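Chitinase (Chromobacterium violaceum, PDB 4TXG) is a family 18 glycoside hydrolase that probably binds chitin and hydrolyses its glycosidic bonds. Local coordinates at residues P653-L663 with I763-L773; F713-H722 with F734-P742. One frame throughout, in Å; residues are numbered along the deposited sequence.

Two kinds of packing meet in this beta sandwich, one mainly between its sheets and one within a sheet. Both lie in the Chitinase C range, with centres about 13 Å apart. In contact 1 the chain leaves strand 656-657, an outermost strand of the six-stranded sheet, and passes into strand 659-664 of the facing four-stranded sheet, which packs against strand 767-773 of the first. Contact 2 pairs strand 734-740 with the outermost strand 716-719 of that six-stranded sheet. Along the chain, contact 2 falls between the segments of contact 1. Across intervening strand 694-700, Arg736 of contact 2 directs NH2 to His768 O and Thr770 OG1 of contact 1 in probable hydrogen bonds, linking them across the sheet.

Contact 1: P653-L663 with I763-L773; sequences PTAAIDVGFSL and ISGPSHYTVGL
Phe661 and Tyr769 form an offset stack that joins the two sheets of the sandwich. Strands 659-663 and 767-773 run at 133° to each other, axes 9.0 Å apart at closest approach, so side chains fill the space between them. In Phe661, CG stands anti to the carbonyl carbon and beside the backbone N (chi1 -65°), which lays the ring along Tyr769. Followed outward, Phe661 CB lies 3.3 Å from Tyr769 CE2 and near CZ. Phe661 CG meets Tyr769 CE2 and CD2 obliquely, and Phe661 CD1 lies 3.5 Å from Tyr769 CD2. By CE1 the contacts have reached Tyr769 CB, because the two side chains slide past each other in opposite directions. CD2 of Tyr769 thus stands over one face of the Phe661 ring, displaced toward the rim, with centroids 4.3 Å apart and planes inclined by 20°. Val771 CG2 sits at the edge of the Phe661 ring, near its plane, with CZ closest. Ile657, from the edge strand of the six-stranded sheet, brings CG2 to 3.8 Å from Val771 CG2, and Leu663 CD1 comes within 3.8 Å of Pro766 CD, on the proline after the cis Gly765-Pro766 peptide. Here a water links Leu663 N to Gly765 O. Tyr769 also touches Phe697 and Ile780, while Phe661 rests on Ile681. Direct contact between these segments is apolar, so adhesion rests on shape and ring overlap.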
ATOM      1  N   PRO A 653     -30.603  -6.448  -3.813  1.00 29.59           N
ATOM      2  CA  PRO A 653     -31.363  -7.669  -3.535  1.00 25.58           C
ATOM      3  C   PRO A 653     -31.845  -7.719  -2.097  1.00 22.21           C
ATOM      4  O   PRO A 653     -31.163  -7.242  -1.186  1.00 22.10           O
ATOM      5  CB  PRO A 653     -30.353  -8.786  -3.807  1.00 26.22           C
ATOM      6  CG  PRO A 653     -29.382  -8.185  -4.758  1.00 26.29           C
ATOM      7  CD  PRO A 653     -29.258  -6.746  -4.334  1.00 26.26           C
ATOM      8  N   THR A 654     -33.023  -8.295  -1.905  1.00 20.51           N
ATOM      9  CA  THR A 654     -33.606  -8.420  -0.582  1.00 23.40           C
ATOM     10  C   THR A 654     -33.521  -9.864  -0.102  1.00 23.32           C
ATOM     11  O   THR A 654     -33.888 -10.179   1.032  1.00 25.18           O
ATOM     12  CB  THR A 654     -35.070  -7.949  -0.582  1.00 25.31           C
ATOM     13  OG1 THR A 654     -35.826  -8.737  -1.507  1.00 25.23           O
ATOM     14  CG2 THR A 654     -35.143  -6.493  -1.005  1.00 25.99           C
ATOM     15  N   ALA A 655     -33.029 -10.735  -0.981  1.00 14.78           N
ATOM     16  CA  ALA A 655     -32.843 -12.141  -0.650  1.00 12.91           C
ATOM     17  C   ALA A 655     -31.487 -12.630  -1.142  1.00 13.30           C
ATOM     18  O   ALA A 655     -30.885 -12.040  -2.041  1.00 11.71           O
ATOM     19  CB  ALA A 655     -33.961 -12.985  -1.246  1.00 14.53           C
ATOM     20  N   ALA A 656     -31.009 -13.720  -0.556  1.00 13.80           N
ATOM     21  CA  ALA A 656     -29.714 -14.253  -0.943  1.00 12.17           C
ATOM     22  C   ALA A 656     -29.804 -15.731  -1.283  1.00 10.79           C
ATOM     23  O   ALA A 656     -30.801 -16.388  -0.996  1.00 13.97           O
ATOM     24  CB  ALA A 656     -28.695 -14.032   0.168  1.00 13.74           C
ATOM     25  N   ILE A 657     -28.755 -16.245  -1.918  1.00 10.39           N
ATOM     26  CA  ILE A 657     -28.644 -17.684  -2.168  1.00 11.19           C
ATOM     27  C   ILE A 657     -27.196 -18.071  -1.908  1.00 10.24           C
ATOM     28  O   ILE A 657     -26.292 -17.267  -2.141  1.00 11.21           O
ATOM     29  CB  ILE A 657     -29.086 -18.056  -3.610  1.00 11.20           C
ATOM     30  CG1 ILE A 657     -29.133 -19.581  -3.795  1.00 12.34           C
ATOM     31  CG2 ILE A 657     -28.196 -17.370  -4.647  1.00 11.15           C
ATOM     32  CD1 ILE A 657     -29.728 -20.031  -5.127  1.00 15.82           C
ATOM     33  N   ASP A 658     -26.954 -19.280  -1.407  1.00 10.69           N
ATOM     34  CA  ASP A 658     -25.579 -19.676  -1.105  1.00 11.78           C
ATOM     35  C   ASP A 658     -24.897 -20.280  -2.325  1.00 12.81           C
ATOM     36  O   ASP A 658     -24.839 -21.500  -2.484  1.00 14.56           O
ATOM     37  CB  ASP A 658     -25.531 -20.666   0.055  1.00 11.90           C
ATOM     38  CG  ASP A 658     -24.172 -20.710   0.722  1.00 18.88           C
ATOM     39  OD1 ASP A 658     -23.199 -20.152   0.157  1.00 16.41           O
ATOM     40  OD2 ASP A 658     -24.079 -21.305   1.816  1.00 23.37           O
ATOM     41  N   VAL A 659     -24.409 -19.402  -3.191  1.00  9.87           N
ATOM     42  CA  VAL A 659     -23.613 -19.793  -4.343  1.00 10.98           C
ATOM     43  C   VAL A 659     -22.243 -19.160  -4.148  1.00 10.45           C
ATOM     44  O   VAL A 659     -22.145 -17.977  -3.808  1.00 12.05           O
ATOM     45  CB  VAL A 659     -24.259 -19.337  -5.667  1.00 11.34           C
ATOM     46  CG1 VAL A 659     -23.336 -19.613  -6.852  1.00  9.47           C
ATOM     47  CG2 VAL A 659     -25.596 -20.052  -5.852  1.00 12.23           C
ATOM     48  N   GLY A 660     -21.196 -19.957  -4.319  1.00 10.84           N
ATOM     49  CA  GLY A 660     -19.840 -19.484  -4.108  1.00 11.92           C
ATOM     50  C   GLY A 660     -19.111 -19.246  -5.415  1.00 11.27           C
ATOM     51  O   GLY A 660     -19.327 -19.964  -6.393  1.00 12.48           O
ATOM     52  N   PHE A 661     -18.245 -18.236  -5.428  1.00  9.37           N
ATOM     53  CA  PHE A 661     -17.459 -17.887  -6.609  1.00  8.82           C
ATOM     54  C   PHE A 661     -15.994 -17.712  -6.244  1.00 13.33           C
ATOM     55  O   PHE A 661     -15.682 -17.060  -5.246  1.00 12.15           O
ATOM     56  CB  PHE A 661     -17.932 -16.575  -7.240  1.00  9.83           C
ATOM     57  CG  PHE A 661     -19.318 -16.611  -7.803  1.00 14.48           C
ATOM     58  CD1 PHE A 661     -20.424 -16.487  -6.972  1.00 14.39           C
ATOM     59  CD2 PHE A 661     -19.516 -16.717  -9.170  1.00 14.65           C
ATOM     60  CE1 PHE A 661     -21.702 -16.499  -7.495  1.00 13.82           C
ATOM     61  CE2 PHE A 661     -20.798 -16.730  -9.697  1.00 16.80           C
ATOM     62  CZ  PHE A 661     -21.891 -16.625  -8.856  1.00 15.53           C
ATOM     63  N   SER A 662     -15.089 -18.245  -7.060  1.00 14.43           N
ATOM     64  CA  SER A 662     -13.673 -17.927  -6.870  1.00 14.31           C
ATOM     65  C   SER A 662     -12.852 -18.107  -8.139  1.00 16.30           C
ATOM     66  O   SER A 662     -13.110 -19.012  -8.935  1.00 12.89           O
ATOM     67  CB  SER A 662     -13.075 -18.780  -5.747  1.00 20.35           C
ATOM     68  OG  SER A 662     -13.259 -20.159  -5.994  1.00 25.31           O
ATOM     69  N   LEU A 663     -11.873 -17.223  -8.317  1.00 15.75           N
ATOM     70  CA  LEU A 663     -10.881 -17.361  -9.380  1.00 11.89           C
ATOM     71  C   LEU A 663      -9.661 -18.070  -8.827  1.00 15.81           C
ATOM     72  O   LEU A 663      -9.197 -17.737  -7.740  1.00 17.69           O
ATOM     73  CB  LEU A 663     -10.482 -15.992  -9.947  1.00  9.72           C
ATOM     74  CG  LEU A 663     -11.559 -15.187 -10.654  1.00 13.82           C
ATOM     75  CD1 LEU A 663     -11.029 -13.821 -11.089  1.00 11.80           C
ATOM     76  CD2 LEU A 663     -12.068 -15.984 -11.859  1.00 15.65           C
ATOM     77  N   ILE A 763      -6.656  -7.723 -11.435  1.00  6.35           N
ATOM     78  CA  ILE A 763      -7.826  -7.335 -10.653  1.00  7.62           C
ATOM     79  C   ILE A 763      -7.762  -7.975  -9.274  1.00  7.49           C
ATOM     80  O   ILE A 763      -7.082  -8.992  -9.077  1.00  7.14           O
ATOM     81  CB  ILE A 763      -9.160  -7.770 -11.325  1.00  6.30           C
ATOM     82  CG1 ILE A 763      -9.281  -9.295 -11.298  1.00  8.37           C
ATOM     83  CG2 ILE A 763      -9.268  -7.217 -12.761  1.00  6.45           C
ATOM     84  CD1 ILE A 763     -10.589  -9.834 -11.864  1.00  8.97           C
ATOM     85  N   SER A 764      -8.450  -7.362  -8.315  1.00  6.07           N
ATOM     86  CA  SER A 764      -8.752  -8.017  -7.049  1.00  8.24           C
ATOM     87  C   SER A 764     -10.245  -8.339  -7.054  1.00  7.03           C
ATOM     88  O   SER A 764     -10.973  -7.947  -7.979  1.00  8.42           O
ATOM     89  CB  SER A 764      -8.374  -7.147  -5.842  1.00  7.20           C
ATOM     90  OG  SER A 764      -9.121  -5.940  -5.804  1.00  6.77           O
ATOM     91  N   GLY A 765     -10.701  -9.054  -6.040  1.00  9.81           N
ATOM     92  CA  GLY A 765     -12.076  -9.514  -6.023  1.00 10.63           C
ATOM     93  C   GLY A 765     -12.243 -10.734  -6.914  1.00 11.97           C
ATOM     94  O   GLY A 765     -11.486 -11.695  -6.792  1.00 12.31           O
ATOM     95  N   PRO A 766     -13.246 -10.726  -7.806  1.00 10.45           N
ATOM     96  CA  PRO A 766     -14.307  -9.728  -8.003  1.00  8.94           C
ATOM     97  C   PRO A 766     -15.226  -9.592  -6.783  1.00 11.28           C
ATOM     98  O   PRO A 766     -14.969 -10.191  -5.731  1.00  9.23           O
ATOM     99  CB  PRO A 766     -15.089 -10.276  -9.209  1.00  9.92           C
ATOM    100  CG  PRO A 766     -14.131 -11.190  -9.916  1.00 13.02           C
ATOM    101  CD  PRO A 766     -13.304 -11.801  -8.816  1.00  9.81           C
ATOM    102  N   SER A 767     -16.284  -8.802  -6.919  1.00 10.74           N
ATOM    103  CA  SER A 767     -17.207  -8.594  -5.805  1.00 10.19           C
ATOM    104  C   SER A 767     -18.595  -8.252  -6.320  1.00  9.16           C
ATOM    105  O   SER A 767     -18.790  -8.075  -7.520  1.00 10.76           O
ATOM    106  CB  SER A 767     -16.704  -7.479  -4.882  1.00  9.30           C
ATOM    107  OG  SER A 767     -16.644  -6.251  -5.592  1.00 12.72           O
ATOM    108  N   HIS A 768     -19.547  -8.186  -5.395  1.00  8.82           N
ATOM    109  CA  HIS A 768     -20.924  -7.763  -5.685  1.00 10.88           C
ATOM    110  C   HIS A 768     -21.612  -8.726  -6.647  1.00 10.64           C
ATOM    111  O   HIS A 768     -22.137  -8.336  -7.699  1.00  9.53           O
ATOM    112  CB  HIS A 768     -20.937  -6.337  -6.229  1.00 12.27           C
ATOM    113  CG  HIS A 768     -20.169  -5.374  -5.382  1.00 13.83           C
ATOM    114  ND1 HIS A 768     -19.526  -4.270  -5.897  1.00 14.01           N
ATOM    115  CD2 HIS A 768     -19.910  -5.370  -4.048  1.00 14.93           C
ATOM    116  CE1 HIS A 768     -18.924  -3.612  -4.922  1.00 14.89           C
ATOM    117  NE2 HIS A 768     -19.142  -4.262  -3.788  1.00 13.54           N
ATOM    118  N   TYR A 769     -21.623  -9.993  -6.247  1.00  9.51           N
ATOM    119  CA  TYR A 769     -22.224 -11.059  -7.039  1.00  7.77           C
ATOM    120  C   TYR A 769     -23.739 -11.069  -6.949  1.00 11.88           C
ATOM    121  O   TYR A 769     -24.311 -10.824  -5.883  1.00 12.58           O
ATOM    122  CB  TYR A 769     -21.692 -12.425  -6.580  1.00  7.71           C
ATOM    123  CG  TYR A 769     -20.219 -12.638  -6.834  1.00 11.52           C
ATOM    124  CD1 TYR A 769     -19.268 -12.264  -5.889  1.00 11.50           C
ATOM    125  CD2 TYR A 769     -19.785 -13.236  -8.010  1.00 12.19           C
ATOM    126  CE1 TYR A 769     -17.917 -12.461  -6.126  1.00 11.77           C
ATOM    127  CE2 TYR A 769     -18.446 -13.430  -8.254  1.00 14.58           C
ATOM    128  CZ  TYR A 769     -17.517 -13.046  -7.305  1.00 14.90           C
ATOM    129  OH  TYR A 769     -16.177 -13.250  -7.549  1.00 16.54           O
ATOM    130  N   THR A 770     -24.395 -11.358  -8.066  1.00 10.44           N
ATOM    131  CA  THR A 770     -25.820 -11.682  -8.012  1.00  9.07           C
ATOM    132  C   THR A 770     -26.116 -12.936  -8.806  1.00 10.03           C
ATOM    133  O   THR A 770     -25.405 -13.280  -9.760  1.00 10.01           O
ATOM    134  CB  THR A 770     -26.719 -10.542  -8.547  1.00 10.28           C
ATOM    135  OG1 THR A 770     -26.322 -10.182  -9.875  1.00 11.58           O
ATOM    136  CG2 THR A 770     -26.654  -9.320  -7.637  1.00 12.04           C
ATOM    137  N   VAL A 771     -27.182 -13.616  -8.404  1.00 10.32           N
ATOM    138  CA  VAL A 771     -27.656 -14.795  -9.113  1.00 10.29           C
ATOM    139  C   VAL A 771     -29.069 -14.515  -9.606  1.00 14.30           C
ATOM    140  O   VAL A 771     -29.959 -14.220  -8.805  1.00 13.06           O
ATOM    141  CB  VAL A 771     -27.633 -16.047  -8.214  1.00  9.44           C
ATOM    142  CG1 VAL A 771     -28.185 -17.262  -8.971  1.00 10.61           C
ATOM    143  CG2 VAL A 771     -26.208 -16.312  -7.718  1.00  9.08           C
ATOM    144  N   GLY A 772     -29.262 -14.580 -10.921  1.00 11.29           N
ATOM    145  CA  GLY A 772     -30.561 -14.338 -11.516  1.00 11.55           C
ATOM    146  C   GLY A 772     -31.238 -15.666 -11.774  1.00 16.60           C
ATOM    147  O   GLY A 772     -30.855 -16.412 -12.677  1.00 15.10           O
ATOM    148  N   LEU A 773     -32.252 -15.956 -10.971  1.00 15.07           N
ATOM    149  CA  LEU A 773     -32.841 -17.288 -10.917  1.00 18.14           C
ATOM    150  C   LEU A 773     -34.354 -17.223 -11.025  1.00 18.01           C
ATOM    151  O   LEU A 773     -35.010 -16.646 -10.161  1.00 17.03           O
ATOM    152  CB  LEU A 773     -32.426 -17.969  -9.611  1.00 18.29           C
ATOM    153  CG  LEU A 773     -33.081 -19.281  -9.207  1.00 21.20           C
ATOM    154  CD1 LEU A 773     -32.831 -20.338 -10.259  1.00 23.62           C
ATOM    155  CD2 LEU A 773     -32.537 -19.722  -7.854  1.00 23.04           C
TER
HETATM  156  O   HOH W   1     -12.170 -14.490  -6.832  1.00 20.02           O

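Contact 2: F713-H722 with F734-P742; sequences FGLKVVSAGH and FNRVSVKLP. With CS (cesium ion), chain G.
Val718 and Ser719 both turn their backbone N toward Arg736 O, which makes a classic beta bulge in this antiparallel pair. Val718 N donates at 2.8 Å to Arg736 O, whereas Ser719 N reaches the same oxygen in the carbonyl plane, on a lone pair, with a longer bond. The ladder is regular before the bulge, where Lys716 and Ser738 form a hydrogen-bonded pair, and it resumes after it through Arg736 N to Ser719 O. At the bulge itself Val718 CG1 lies 3.5 Å from Ser738 CB. On the face carrying Val717 and Val737, Leu715 CG reaches Val737 CG1 at 3.6 Å, and Leu715 CB also touches Val739. Near the far end Asn735 OD1 takes His722 N at 3.2 Å in its carbonyl plane and a weak bond from Gly721 N, holding the chain that follows strand 716-719. A cesium ion is bound there by Phe734 O at 3.0 Å, by a water and by Ser719 OG, which chi1 of -179° sets opposite the serine's own backbone N. In the next shell Gln696 and Asp698 hold the Arg736 guanidinium group, Glu694 holds Ser738 OG, and Asp709 accepts from Phe713 N and Leu715 N. Strand 716-719 is the outermost of its sheet within the chain; strand 734-740 pairs on its other side with strand 694-700, and Phe713 and Leu715 reach strand 752-758 of the facing sheet.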
ATOM      1  N   PHE A 713     -18.856 -20.101 -22.927  1.00 21.97           N
ATOM      2  CA  PHE A 713     -19.985 -19.656 -22.091  1.00 25.79           C
ATOM      3  C   PHE A 713     -20.576 -18.300 -22.522  1.00 25.92           C
ATOM      4  O   PHE A 713     -21.720 -17.984 -22.198  1.00 26.63           O
ATOM      5  CB  PHE A 713     -19.555 -19.536 -20.620  1.00 30.67           C
ATOM      6  CG  PHE A 713     -19.465 -20.844 -19.880  1.00 41.98           C
ATOM      7  CD1 PHE A 713     -18.493 -21.779 -20.205  1.00 44.55           C
ATOM      8  CD2 PHE A 713     -20.320 -21.111 -18.812  1.00 47.59           C
ATOM      9  CE1 PHE A 713     -18.400 -22.983 -19.511  1.00 47.94           C
ATOM     10  CE2 PHE A 713     -20.236 -22.316 -18.112  1.00 49.54           C
ATOM     11  CZ  PHE A 713     -19.274 -23.251 -18.464  1.00 50.45           C
ATOM     12  N   GLY A 714     -19.786 -17.480 -23.204  1.00 21.36           N
ATOM     13  CA  GLY A 714     -20.259 -16.167 -23.614  1.00 21.19           C
ATOM     14  C   GLY A 714     -20.235 -15.089 -22.536  1.00 20.37           C
ATOM     15  O   GLY A 714     -20.995 -14.122 -22.604  1.00 19.26           O
ATOM     16  N   LEU A 715     -19.364 -15.253 -21.544  1.00 15.24           N
ATOM     17  CA  LEU A 715     -19.135 -14.222 -20.528  1.00 14.25           C
ATOM     18  C   LEU A 715     -18.826 -12.881 -21.183  1.00 17.54           C
ATOM     19  O   LEU A 715     -18.023 -12.816 -22.112  1.00 16.98           O
ATOM     20  CB  LEU A 715     -17.982 -14.638 -19.605  1.00 14.03           C
ATOM     21  CG  LEU A 715     -17.563 -13.711 -18.459  1.00 15.67           C
ATOM     22  CD1 LEU A 715     -17.046 -14.543 -17.293  1.00 19.67           C
ATOM     23  CD2 LEU A 715     -16.507 -12.702 -18.885  1.00 17.31           C
ATOM     24  N   LYS A 716     -19.458 -11.811 -20.710  1.00 15.60           N
ATOM     25  CA  LYS A 716     -19.193 -10.493 -21.281  1.00 20.14           C
ATOM     26  C   LYS A 716     -19.532  -9.363 -20.321  1.00 19.02           C
ATOM     27  O   LYS A 716     -20.239  -9.554 -19.334  1.00 14.71           O
ATOM     28  CB  LYS A 716     -19.981 -10.310 -22.575  1.00 24.48           C
ATOM     29  CG  LYS A 716     -21.481 -10.202 -22.373  1.00 28.80           C
ATOM     30  CD  LYS A 716     -22.201 -10.234 -23.714  1.00 39.08           C
ATOM     31  CE  LYS A 716     -23.667  -9.855 -23.583  1.00 45.47           C
ATOM     32  NZ  LYS A 716     -24.381 -10.675 -22.566  1.00 47.91           N
ATOM     33  N   VAL A 717     -19.027  -8.173 -20.623  1.00 17.10           N
ATOM     34  CA  VAL A 717     -19.395  -6.985 -19.867  1.00 17.05           C
ATOM     35  C   VAL A 717     -20.772  -6.505 -20.291  1.00 17.12           C
ATOM     36  O   VAL A 717     -21.018  -6.291 -21.482  1.00 18.77           O
ATOM     37  CB  VAL A 717     -18.360  -5.862 -20.073  1.00 14.88           C
ATOM     38  CG1 VAL A 717     -18.854  -4.541 -19.475  1.00 16.27           C
ATOM     39  CG2 VAL A 717     -17.024  -6.284 -19.476  1.00 16.52           C
ATOM     40  N   VAL A 718     -21.676  -6.344 -19.326  1.00 14.28           N
ATOM     41  CA  VAL A 718     -23.012  -5.847 -19.625  1.00 17.92           C
ATOM     42  C   VAL A 718     -23.150  -4.377 -19.247  1.00 20.37           C
ATOM     43  O   VAL A 718     -24.085  -3.696 -19.671  1.00 20.96           O
ATOM     44  CB  VAL A 718     -24.112  -6.665 -18.904  1.00 20.39           C
ATOM     45  CG1 VAL A 718     -24.253  -8.022 -19.564  1.00 22.49           C
ATOM     46  CG2 VAL A 718     -23.804  -6.814 -17.414  1.00 23.12           C
ATOM     47  N   SER A 719     -22.201  -3.885 -18.463  1.00 17.16           N
ATOM     48  CA  SER A 719     -22.219  -2.495 -18.027  1.00 19.10           C
ATOM     49  C   SER A 719     -20.793  -1.999 -17.845  1.00 20.32           C
ATOM     50  O   SER A 719     -20.122  -2.357 -16.874  1.00 17.88           O
ATOM     51  CB  SER A 719     -23.007  -2.346 -16.727  1.00 22.94           C
ATOM     52  OG  SER A 719     -23.040  -0.992 -16.312  1.00 30.90           O
ATOM     53  N   ALA A 720     -20.327  -1.181 -18.781  1.00 17.76           N
ATOM     54  CA  ALA A 720     -18.950  -0.714 -18.742  1.00 19.78           C
ATOM     55  C   ALA A 720     -18.834   0.569 -17.936  1.00 17.31           C
ATOM     56  O   ALA A 720     -19.373   1.599 -18.325  1.00 20.46           O
ATOM     57  CB  ALA A 720     -18.419  -0.502 -20.157  1.00 17.08           C
ATOM     58  N   GLY A 721     -18.126   0.510 -16.815  1.00 11.74           N
ATOM     59  CA  GLY A 721     -17.868   1.710 -16.047  1.00 11.97           C
ATOM     60  C   GLY A 721     -16.772   2.549 -16.667  1.00 13.00           C
ATOM     61  O   GLY A 721     -16.658   3.745 -16.400  1.00 11.13           O
ATOM     62  N   HIS A 722     -15.948   1.914 -17.491  1.00 10.58           N
ATOM     63  CA  HIS A 722     -14.911   2.641 -18.201  1.00 11.19           C
ATOM     64  C   HIS A 722     -14.715   2.137 -19.625  1.00 15.37           C
ATOM     65  O   HIS A 722     -14.565   0.940 -19.851  1.00 15.38           O
ATOM     66  CB  HIS A 722     -13.572   2.568 -17.469  1.00 13.10           C
ATOM     67  CG  HIS A 722     -12.487   3.292 -18.191  1.00 10.65           C
ATOM     68  ND1 HIS A 722     -12.267   4.648 -18.037  1.00 10.27           N
ATOM     69  CD2 HIS A 722     -11.613   2.879 -19.140  1.00 11.15           C
ATOM     70  CE1 HIS A 722     -11.291   5.027 -18.838  1.00 12.21           C
ATOM     71  NE2 HIS A 722     -10.876   3.969 -19.523  1.00 10.93           N
ATOM     72  N   PHE A 734     -16.431   0.067 -11.727  1.00  7.40           N
ATOM     73  CA  PHE A 734     -16.614  -1.324 -12.129  1.00  7.27           C
ATOM     74  C   PHE A 734     -17.150  -1.507 -13.522  1.00  8.30           C
ATOM     75  O   PHE A 734     -17.961  -0.721 -14.012  1.00  8.87           O
ATOM     76  CB  PHE A 734     -17.561  -2.037 -11.161  1.00  8.48           C
ATOM     77  CG  PHE A 734     -17.103  -1.997  -9.738  1.00  7.93           C
ATOM     78  CD1 PHE A 734     -15.960  -2.681  -9.353  1.00  9.41           C
ATOM     79  CD2 PHE A 734     -17.805  -1.270  -8.789  1.00 10.62           C
ATOM     80  CE1 PHE A 734     -15.534  -2.657  -8.033  1.00  8.53           C
ATOM     81  CE2 PHE A 734     -17.375  -1.223  -7.465  1.00 11.88           C
ATOM     82  CZ  PHE A 734     -16.245  -1.917  -7.086  1.00  7.52           C
ATOM     83  N   ASN A 735     -16.695  -2.590 -14.137  1.00  7.41           N
ATOM     84  CA  ASN A 735     -17.348  -3.137 -15.309  1.00  8.87           C
ATOM     85  C   ASN A 735     -18.151  -4.349 -14.857  1.00 10.40           C
ATOM     86  O   ASN A 735     -17.570  -5.341 -14.412  1.00 10.82           O
ATOM     87  CB  ASN A 735     -16.317  -3.532 -16.366  1.00  8.13           C
ATOM     88  CG  ASN A 735     -15.521  -2.351 -16.864  1.00 10.49           C
ATOM     89  OD1 ASN A 735     -16.086  -1.309 -17.185  1.00 11.85           O
ATOM     90  ND2 ASN A 735     -14.200  -2.503 -16.921  1.00 11.38           N
ATOM     91  N   ARG A 736     -19.472  -4.281 -14.944  1.00  9.92           N
ATOM     92  CA  ARG A 736     -20.260  -5.419 -14.489  1.00 10.29           C
ATOM     93  C   ARG A 736     -20.321  -6.478 -15.576  1.00  9.98           C
ATOM     94  O   ARG A 736     -20.608  -6.187 -16.732  1.00 10.08           O
ATOM     95  CB  ARG A 736     -21.666  -5.001 -14.067  1.00 11.26           C
ATOM     96  CG  ARG A 736     -22.388  -6.122 -13.315  1.00  9.71           C
ATOM     97  CD  ARG A 736     -23.501  -5.612 -12.408  1.00 11.43           C
ATOM     98  NE  ARG A 736     -24.042  -6.714 -11.610  1.00 10.06           N
ATOM     99  CZ  ARG A 736     -23.518  -7.129 -10.461  1.00 11.25           C
ATOM    100  NH1 ARG A 736     -22.435  -6.539  -9.952  1.00  8.52           N
ATOM    101  NH2 ARG A 736     -24.080  -8.143  -9.816  1.00 10.90           N
ATOM    102  N   VAL A 737     -20.044  -7.714 -15.176  1.00  7.84           N
ATOM    103  CA  VAL A 737     -19.924  -8.848 -16.086  1.00  9.60           C
ATOM    104  C   VAL A 737     -21.118  -9.777 -15.904  1.00 12.13           C
ATOM    105  O   VAL A 737     -21.642  -9.887 -14.802  1.00 11.56           O
ATOM    106  CB  VAL A 737     -18.603  -9.598 -15.814  1.00 16.26           C
ATOM    107  CG1 VAL A 737     -18.606 -10.996 -16.410  1.00 19.74           C
ATOM    108  CG2 VAL A 737     -17.435  -8.772 -16.325  1.00 18.94           C
ATOM    109  N   SER A 738     -21.563 -10.407 -16.988  1.00  9.79           N
ATOM    110  CA  SER A 738     -22.614 -11.414 -16.921  1.00 11.20           C
ATOM    111  C   SER A 738     -22.148 -12.705 -17.576  1.00 13.16           C
ATOM    112  O   SER A 738     -21.554 -12.692 -18.653  1.00 12.33           O
ATOM    113  CB  SER A 738     -23.887 -10.921 -17.606  1.00 15.36           C
ATOM    114  OG  SER A 738     -24.798 -11.986 -17.845  1.00 18.51           O
ATOM    115  N   VAL A 739     -22.419 -13.823 -16.920  1.00 12.45           N
ATOM    116  CA  VAL A 739     -22.276 -15.110 -17.580  1.00 13.94           C
ATOM    117  C   VAL A 739     -23.470 -15.967 -17.178  1.00 12.16           C
ATOM    118  O   VAL A 739     -23.904 -15.940 -16.031  1.00 13.59           O
ATOM    119  CB  VAL A 739     -20.943 -15.805 -17.230  1.00 16.55           C
ATOM    120  CG1 VAL A 739     -20.850 -16.081 -15.726  1.00 14.33           C
ATOM    121  CG2 VAL A 739     -20.774 -17.097 -18.057  1.00 20.68           C
ATOM    122  N   LYS A 740     -24.028 -16.694 -18.140  1.00 14.32           N
ATOM    123  CA  LYS A 740     -25.189 -17.534 -17.884  1.00 13.42           C
ATOM    124  C   LYS A 740     -24.835 -19.006 -18.024  1.00 11.20           C
ATOM    125  O   LYS A 740     -24.015 -19.373 -18.870  1.00 11.44           O
ATOM    126  CB  LYS A 740     -26.324 -17.206 -18.861  1.00 15.87           C
ATOM    127  CG  LYS A 740     -26.822 -15.787 -18.801  1.00 15.32           C
ATOM    128  CD  LYS A 740     -27.993 -15.584 -19.749  1.00 21.08           C
ATOM    129  CE  LYS A 740     -28.458 -14.136 -19.726  1.00 28.92           C
ATOM    130  NZ  LYS A 740     -29.601 -13.897 -20.647  1.00 35.63           N
ATOM    131  N   LEU A 741     -25.465 -19.853 -17.215  1.00 11.96           N
ATOM    132  CA  LEU A 741     -25.477 -21.271 -17.540  1.00 10.89           C
ATOM    133  C   LEU A 741     -26.103 -21.399 -18.924  1.00 11.35           C
ATOM    134  O   LEU A 741     -27.083 -20.717 -19.229  1.00 12.24           O
ATOM    135  CB  LEU A 741     -26.268 -22.086 -16.510  1.00 10.99           C
ATOM    136  CG  LEU A 741     -25.671 -22.204 -15.099  1.00 13.92           C
ATOM    137  CD1 LEU A 741     -26.619 -22.942 -14.158  1.00 12.09           C
ATOM    138  CD2 LEU A 741     -24.312 -22.914 -15.146  1.00 15.56           C
ATOM    139  N   PRO A 742     -25.534 -22.253 -19.786  1.00 15.03           N
ATOM    140  CA  PRO A 742     -26.189 -22.499 -21.077  1.00 15.09           C
ATOM    141  C   PRO A 742     -27.596 -22.977 -20.858  1.00 15.37           C
ATOM    142  O   PRO A 742     -27.862 -23.607 -19.833  1.00 13.11           O
ATOM    143  CB  PRO A 742     -25.368 -23.618 -21.717  1.00 18.97           C
ATOM    144  CG  PRO A 742     -24.179 -23.706 -20.981  1.00 19.24           C
ATOM    145  CD  PRO A 742     -24.294 -23.017 -19.639  1.00 13.48           C
TER
HETATM  146 CS    CS G 806     -20.947  -0.101 -14.012  1.00 92.17          CS
HETATM  147  O   HOH W   2     -23.461 -16.229 -20.952  1.00 17.71           O
HETATM  148  O   HOH W   3     -23.881 -19.700 -21.573  1.00 19.97           O
HETATM  149  O   HOH W   4     -23.079 -13.351 -21.001  1.00 40.33           O
HETATM  150  O   HOH W   5     -21.589  -2.112 -11.550  1.00 19.88           O